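Local coordinates for Acarbose/maltose binding protein GacH (Streptomyces glaucescens, PDB 3K01), which binds acarbose and an acarbose homolog, and probably maltose, as the extracellular solute receptor of an ABC transporter, at residues A[47-51]-A[314-319]. Sequence-based numbering, arbitrary orientation.
Sequences LAEGF and AFVKYM
F51 lays its ring against the helix carrying F315 and Y318, and the three rings form an aromatic cluster. With CG anti to the backbone N (chi1 -177°), the F51 side chain reaches across to the opposing backbone, where CA of F315 sits over one ring face, 4.0 Å from the centroid, in a CH-pi contact. The F315 ring turns its edge to the face of F51, its CD1 3.7 Å from F51 CG; with the planes at 81° the pair is T-shaped. The far rim of F51, at CZ, meets CB of A314, a residue small enough to let the ring lie close to the helix.

The Y318 side chain runs antiparallel to that of F51, with F51 CB off-centre over the Y318 ring. Tyrosine combines an apolar ring that packs on F51 with a terminal hydroxyl: Y318 OH donates a hydrogen bond of 2.7 Å to L47 O, meeting the carbonyl at 142° and slightly out of its plane. That oxygen also accepts a weak bond from G50 N. Glycine has no CB to crowd Y318 OH, which lies 3.5 Å from G50 C.

Deeper in, F315 CZ touches A48 CB at 3.8 Å, the short alanine letting the ring come close. The flexible, unbranched thioether of M319 bends at chi2 and chi3 to bring SD beside A48 CA. The contact joins helices 41-49 and 309-320 over the sheet of the solute-binding fold: F51 and F315 rest on V60 of strand 58-64, A48 and M319 on F32 of strand 28-34, while L47 and Y318 face helix 322-332.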
loop_
_atom_site.group_PDB
_atom_site.type_symbol
_atom_site.label_atom_id
_atom_site.label_comp_id
_atom_site.label_asym_id
_atom_site.label_seq_id
_atom_site.Cartn_x
_atom_site.Cartn_y
_atom_site.Cartn_z
ATOM N N LEU A 47 -21.614 5.344 -5.926
ATOM C CA LEU A 47 -20.992 4.733 -7.105
ATOM C C LEU A 47 -21.499 3.302 -7.294
ATOM O O LEU A 47 -21.884 2.924 -8.402
ATOM C CB LEU A 47 -19.460 4.743 -6.970
ATOM C CG LEU A 47 -18.800 6.112 -7.080
ATOM C CD1 LEU A 47 -17.325 6.050 -6.707
ATOM C CD2 LEU A 47 -18.962 6.629 -8.496
ATOM N N ALA A 48 -21.543 2.527 -6.221
ATOM C CA ALA A 48 -22.005 1.141 -6.319
ATOM C C ALA A 48 -23.447 1.082 -6.810
ATOM O O ALA A 48 -23.778 0.304 -7.707
ATOM C CB ALA A 48 -21.858 0.453 -4.997
ATOM N N GLU A 49 -24.298 1.929 -6.253
ATOM C CA GLU A 49 -25.701 1.917 -6.617
ATOM C C GLU A 49 -25.901 2.437 -8.043
ATOM O O GLU A 49 -26.890 2.094 -8.696
ATOM C CB GLU A 49 -26.551 2.653 -5.561
ATOM C CG GLU A 49 -26.623 1.874 -4.244
ATOM C CD GLU A 49 -27.281 2.611 -3.086
ATOM O OE1 GLU A 49 -27.561 3.824 -3.227
ATOM O OE2 GLU A 49 -27.466 1.980 -2.015
ATOM N N GLY A 50 -24.957 3.233 -8.549
ATOM C CA GLY A 50 -24.987 3.687 -9.922
ATOM C C GLY A 50 -24.965 2.547 -10.935
ATOM O O GLY A 50 -25.343 2.742 -12.097
ATOM N N PHE A 51 -24.517 1.362 -10.526
ATOM C CA PHE A 51 -24.552 0.186 -11.410
ATOM C C PHE A 51 -25.983 -0.044 -11.908
ATOM O O PHE A 51 -26.205 -0.523 -13.038
ATOM C CB PHE A 51 -24.041 -1.032 -10.637
ATOM C CG PHE A 51 -23.952 -2.301 -11.448
ATOM C CD1 PHE A 51 -22.998 -2.447 -12.443
ATOM C CD2 PHE A 51 -24.789 -3.375 -11.161
ATOM C CE1 PHE A 51 -22.882 -3.639 -13.163
ATOM C CE2 PHE A 51 -24.695 -4.581 -11.878
ATOM C CZ PHE A 51 -23.719 -4.709 -12.885
ATOM N N ALA A 314 -19.980 -8.333 -13.941
ATOM C CA ALA A 314 -20.271 -7.041 -14.515
ATOM C C ALA A 314 -20.105 -5.915 -13.479
ATOM O O ALA A 314 -19.633 -4.812 -13.813
ATOM C CB ALA A 314 -21.687 -7.037 -15.094
ATOM N N PHE A 315 -20.458 -6.195 -12.232
ATOM C CA PHE A 315 -20.312 -5.179 -11.195
ATOM C C PHE A 315 -18.834 -4.823 -10.941
ATOM O O PHE A 315 -18.489 -3.639 -10.839
ATOM C CB PHE A 315 -20.966 -5.660 -9.902
ATOM C CG PHE A 315 -20.895 -4.651 -8.779
ATOM C CD1 PHE A 315 -21.794 -3.601 -8.726
ATOM C CD2 PHE A 315 -19.917 -4.756 -7.804
ATOM C CE1 PHE A 315 -21.734 -2.664 -7.697
ATOM C CE2 PHE A 315 -19.846 -3.828 -6.761
ATOM C CZ PHE A 315 -20.757 -2.777 -6.712
ATOM N N VAL A 316 -17.965 -5.824 -10.846
ATOM C CA VAL A 316 -16.549 -5.507 -10.617
ATOM C C VAL A 316 -15.938 -4.837 -11.830
ATOM O O VAL A 316 -15.099 -3.956 -11.673
ATOM C CB VAL A 316 -15.706 -6.698 -10.106
ATOM C CG1 VAL A 316 -16.319 -7.280 -8.841
ATOM C CG2 VAL A 316 -15.484 -7.770 -11.170
ATOM N N LYS A 317 -16.374 -5.201 -13.033
ATOM C CA LYS A 317 -15.930 -4.484 -14.211
ATOM C C LYS A 317 -16.339 -3.009 -14.138
ATOM O O LYS A 317 -15.517 -2.117 -14.407
ATOM C CB LYS A 317 -16.465 -5.140 -15.497
ATOM C CG LYS A 317 -16.235 -4.345 -16.755
ATOM C CD LYS A 317 -16.903 -5.063 -17.919
ATOM C CE LYS A 317 -16.717 -4.274 -19.180
ATOM N NZ LYS A 317 -17.395 -4.927 -20.342
ATOM N N TYR A 318 -17.597 -2.754 -13.790
ATOM C CA TYR A 318 -18.071 -1.390 -13.604
ATOM C C TYR A 318 -17.279 -0.638 -12.528
ATOM O O TYR A 318 -16.815 0.481 -12.776
ATOM C CB TYR A 318 -19.561 -1.434 -13.261
ATOM C CG TYR A 318 -20.104 -0.153 -12.674
ATOM C CD1 TYR A 318 -20.377 0.952 -13.481
ATOM C CD2 TYR A 318 -20.318 -0.048 -11.305
ATOM C CE1 TYR A 318 -20.873 2.129 -12.927
ATOM C CE2 TYR A 318 -20.809 1.127 -10.745
ATOM C CZ TYR A 318 -21.074 2.192 -11.566
ATOM O OH TYR A 318 -21.551 3.379 -10.999
ATOM N N MET A 319 -17.085 -1.242 -11.364
ATOM C CA MET A 319 -16.405 -0.506 -10.307
ATOM C C MET A 319 -14.928 -0.281 -10.615
ATOM O O MET A 319 -14.327 0.676 -10.095
ATOM C CB MET A 319 -16.577 -1.229 -8.997
ATOM C CG MET A 319 -17.999 -1.246 -8.451
ATOM S SD MET A 319 -18.614 0.403 -7.998
ATOM C CE MET A 319 -17.803 0.727 -6.407
#